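Local atomic coordinates of alpha-amylase (Eubacterium rectale DSM 17629, PDB entry 6AZ5), a protein that probably binds starch-type alpha-glucans as a family 41 carbohydrate-binding module of a surface-anchored gut bacterial amylase. Residues Val99-Asp104 with Glu111-Val116. Numbering follows the deposited sequence.
Sequences VLYYVD and EKPVIV
Tyr-101 lays its ring against the backbone of Lys-112. CA of Lys-112 sits over the ring centre, 3.5 Å from the centroid of the Tyr-101 ring and 12° off the normal, a CH-pi contact. Chi1 of -63° puts CG of Tyr-101 beside the backbone N, and chi2 of -89° turns one ring face to Lys-112. CB of Lys-112 lies over the phenol end of that face, 3.5 Å from Tyr-101 CZ. The ring also rests on the peptide between Glu-111 and Lys-112, with Tyr-101 CE2 3.4 Å from Lys-112 N. The lysine then runs on extended, and its NZ forms salt bridges with Asp-44 and Glu-46.

The other side-chain contacts are apolar. Pro-113 CD meets Tyr-101 CB at 3.5 Å, near the root of the ring. Val-103 offers one methyl to two residues: CG2 lies 4.0 Å from Pro-113 CG and also 4.0 Å from Ile-115 CD1. Trp-51 of strand 49-58, in the same sheet, also touches Val-103, Pro-113 and Ile-115.

No hydrogen bond links the two segments. Asn-47 instead takes the N-H of Ile-115 and donates to the Pro-113 carbonyl. The 111-116 tail therefore lies on strand 99-103 by aromatic and aliphatic packing, and does not extend the sheet there.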
ATOM      1  N   VAL A  99       7.133   7.979   0.832  1.00 21.07           N
ATOM      2  CA  VAL A  99       6.513   7.101  -0.139  1.00 20.60           C
ATOM      3  C   VAL A  99       6.920   5.662   0.138  1.00 19.90           C
ATOM      4  O   VAL A  99       8.098   5.375   0.336  1.00 17.63           O
ATOM      5  CB  VAL A  99       6.908   7.495  -1.571  1.00 19.73           C
ATOM      6  CG1 VAL A  99       6.425   6.458  -2.567  1.00 22.10           C
ATOM      7  CG2 VAL A  99       6.334   8.860  -1.901  1.00 16.89           C
ATOM      8  N   LEU A 100       5.939   4.766   0.181  1.00 21.37           N
ATOM      9  CA  LEU A 100       6.217   3.338   0.290  1.00 17.90           C
ATOM     10  C   LEU A 100       5.918   2.625  -1.029  1.00 20.50           C
ATOM     11  O   LEU A 100       4.914   2.903  -1.691  1.00 13.87           O
ATOM     12  CB  LEU A 100       5.416   2.714   1.432  1.00 16.92           C
ATOM     13  CG  LEU A 100       6.028   2.794   2.839  1.00 19.88           C
ATOM     14  CD1 LEU A 100       7.436   2.230   2.856  1.00 16.45           C
ATOM     15  CD2 LEU A 100       6.013   4.217   3.395  1.00 17.14           C
ATOM     16  N   TYR A 101       6.817   1.723  -1.414  1.00 18.52           N
ATOM     17  CA  TYR A 101       6.630   0.906  -2.602  1.00 20.64           C
ATOM     18  C   TYR A 101       6.340  -0.532  -2.209  1.00 22.60           C
ATOM     19  O   TYR A 101       7.206  -1.248  -1.707  1.00 21.58           O
ATOM     20  CB  TYR A 101       7.852   0.966  -3.505  1.00 21.89           C
ATOM     21  CG  TYR A 101       8.123   2.342  -4.050  1.00 22.23           C
ATOM     22  CD1 TYR A 101       7.555   2.765  -5.244  1.00 23.98           C
ATOM     23  CD2 TYR A 101       8.936   3.226  -3.361  1.00 22.07           C
ATOM     24  CE1 TYR A 101       7.801   4.031  -5.738  1.00 28.01           C
ATOM     25  CE2 TYR A 101       9.187   4.486  -3.845  1.00 26.27           C
ATOM     26  CZ  TYR A 101       8.619   4.888  -5.030  1.00 26.40           C
ATOM     27  OH  TYR A 101       8.877   6.151  -5.502  1.00 22.71           O
ATOM     28  N   TYR A 102       5.101  -0.937  -2.433  1.00 16.84           N
ATOM     29  CA  TYR A 102       4.648  -2.254  -2.050  1.00 19.33           C
ATOM     30  C   TYR A 102       4.439  -3.084  -3.307  1.00 23.58           C
ATOM     31  O   TYR A 102       3.450  -2.928  -4.019  1.00 16.70           O
ATOM     32  CB  TYR A 102       3.375  -2.140  -1.203  1.00 21.05           C
ATOM     33  CG  TYR A 102       2.745  -3.439  -0.750  1.00 23.29           C
ATOM     34  CD1 TYR A 102       3.442  -4.639  -0.800  1.00 18.80           C
ATOM     35  CD2 TYR A 102       1.466  -3.449  -0.199  1.00 19.94           C
ATOM     36  CE1 TYR A 102       2.865  -5.820  -0.369  1.00 20.86           C
ATOM     37  CE2 TYR A 102       0.883  -4.622   0.245  1.00 20.66           C
ATOM     38  CZ  TYR A 102       1.589  -5.807   0.158  1.00 24.85           C
ATOM     39  OH  TYR A 102       1.022  -6.981   0.597  1.00 17.32           O
ATOM     40  N   VAL A 103       5.408  -3.951  -3.580  1.00 24.95           N
ATOM     41  CA  VAL A 103       5.259  -4.963  -4.613  1.00 21.60           C
ATOM     42  C   VAL A 103       4.635  -6.190  -3.971  1.00 23.15           C
ATOM     43  O   VAL A 103       5.138  -6.690  -2.966  1.00 27.44           O
ATOM     44  CB  VAL A 103       6.602  -5.329  -5.273  1.00 22.98           C
ATOM     45  CG1 VAL A 103       6.485  -6.651  -6.023  1.00 24.84           C
ATOM     46  CG2 VAL A 103       7.053  -4.217  -6.208  1.00 18.31           C
ATOM     47  N   ASP A 104       3.516  -6.641  -4.533  1.00 28.19           N
ATOM     48  CA  ASP A 104       2.856  -7.851  -4.072  1.00 25.93           C
ATOM     49  C   ASP A 104       3.882  -8.977  -4.015  1.00 28.47           C
ATOM     50  O   ASP A 104       4.546  -9.261  -5.013  1.00 28.35           O
ATOM     51  CB  ASP A 104       1.693  -8.218  -4.997  1.00 28.12           C
ATOM     52  CG  ASP A 104       0.832  -9.324  -4.433  1.00 32.45           C
ATOM     53  OD1 ASP A 104      -0.069  -9.015  -3.627  1.00 34.69           O
ATOM     54  OD2 ASP A 104       1.061 -10.503  -4.780  1.00 33.19           O
ATOM     55  N   GLU A 111      12.322   2.781  -0.899  1.00 27.05           N
ATOM     56  CA  GLU A 111      12.943   3.090  -2.180  1.00 29.74           C
ATOM     57  C   GLU A 111      12.318   2.299  -3.318  1.00 30.80           C
ATOM     58  O   GLU A 111      11.997   1.118  -3.178  1.00 27.90           O
ATOM     59  CB  GLU A 111      14.444   2.843  -2.139  1.00 33.55           C
ATOM     60  CG  GLU A 111      15.201   3.712  -3.134  1.00 35.32           C
ATOM     61  CD  GLU A 111      16.629   3.990  -2.704  1.00 39.41           C
ATOM     62  OE1 GLU A 111      16.857   4.236  -1.498  1.00 38.77           O
ATOM     63  OE2 GLU A 111      17.522   3.960  -3.576  1.00 38.25           O
ATOM     64  N   LYS A 112      12.156   2.978  -4.447  1.00 30.70           N
ATOM     65  CA  LYS A 112      11.511   2.423  -5.627  1.00 29.47           C
ATOM     66  C   LYS A 112      12.287   1.247  -6.207  1.00 31.49           C
ATOM     67  O   LYS A 112      13.451   1.390  -6.575  1.00 33.05           O
ATOM     68  CB  LYS A 112      11.349   3.523  -6.670  1.00 28.32           C
ATOM     69  CG  LYS A 112      10.807   3.081  -7.998  1.00 27.54           C
ATOM     70  CD  LYS A 112      10.585   4.302  -8.863  1.00 34.56           C
ATOM     71  CE  LYS A 112      10.524   3.937 -10.321  1.00 37.32           C
ATOM     72  NZ  LYS A 112      10.080   5.097 -11.143  1.00 40.28           N
ATOM     73  N   PRO A 113      11.637   0.075  -6.284  1.00 28.77           N
ATOM     74  CA  PRO A 113      12.246  -1.147  -6.815  1.00 25.16           C
ATOM     75  C   PRO A 113      12.206  -1.238  -8.334  1.00 27.63           C
ATOM     76  O   PRO A 113      11.551  -0.431  -8.994  1.00 29.64           O
ATOM     77  CB  PRO A 113      11.396  -2.256  -6.190  1.00 26.88           C
ATOM     78  CG  PRO A 113      10.068  -1.640  -6.012  1.00 21.90           C
ATOM     79  CD  PRO A 113      10.311  -0.182  -5.702  1.00 20.87           C
ATOM     80  N   VAL A 114      12.915  -2.229  -8.868  1.00 27.06           N
ATOM     81  CA  VAL A 114      12.954  -2.493 -10.296  1.00 21.33           C
ATOM     82  C   VAL A 114      11.914  -3.552 -10.645  1.00 28.70           C
ATOM     83  O   VAL A 114      11.902  -4.636 -10.059  1.00 35.53           O
ATOM     84  CB  VAL A 114      14.355  -2.981 -10.757  1.00 25.31           C
ATOM     85  CG1 VAL A 114      14.394  -3.139 -12.257  1.00 20.26           C
ATOM     86  CG2 VAL A 114      15.455  -2.020 -10.304  1.00 25.30           C
ATOM     87  N   ILE A 115      11.042  -3.232 -11.594  1.00 23.30           N
ATOM     88  CA  ILE A 115      10.050  -4.178 -12.094  1.00 25.26           C
ATOM     89  C   ILE A 115      10.259  -4.375 -13.592  1.00 25.32           C
ATOM     90  O   ILE A 115      10.559  -3.424 -14.311  1.00 31.26           O
ATOM     91  CB  ILE A 115       8.606  -3.685 -11.811  1.00 31.06           C
ATOM     92  CG1 ILE A 115       8.359  -3.634 -10.305  1.00 21.10           C
ATOM     93  CG2 ILE A 115       7.559  -4.576 -12.485  1.00 21.70           C
ATOM     94  CD1 ILE A 115       7.126  -2.883  -9.934  1.00 28.22           C
ATOM     95  N   VAL A 116      10.113  -5.610 -14.058  1.00 31.35           N
ATOM     96  CA  VAL A 116      10.298  -5.907 -15.472  1.00 30.76           C
ATOM     97  C   VAL A 116       8.972  -6.235 -16.153  1.00 34.72           C
ATOM     98  O   VAL A 116       8.367  -7.274 -15.891  1.00 36.59           O
ATOM     99  CB  VAL A 116      11.282  -7.073 -15.666  1.00 30.26           C
ATOM    100  CG1 VAL A 116      11.576  -7.283 -17.146  1.00 29.68           C
ATOM    101  CG2 VAL A 116      12.570  -6.805 -14.887  1.00 23.59           C
TER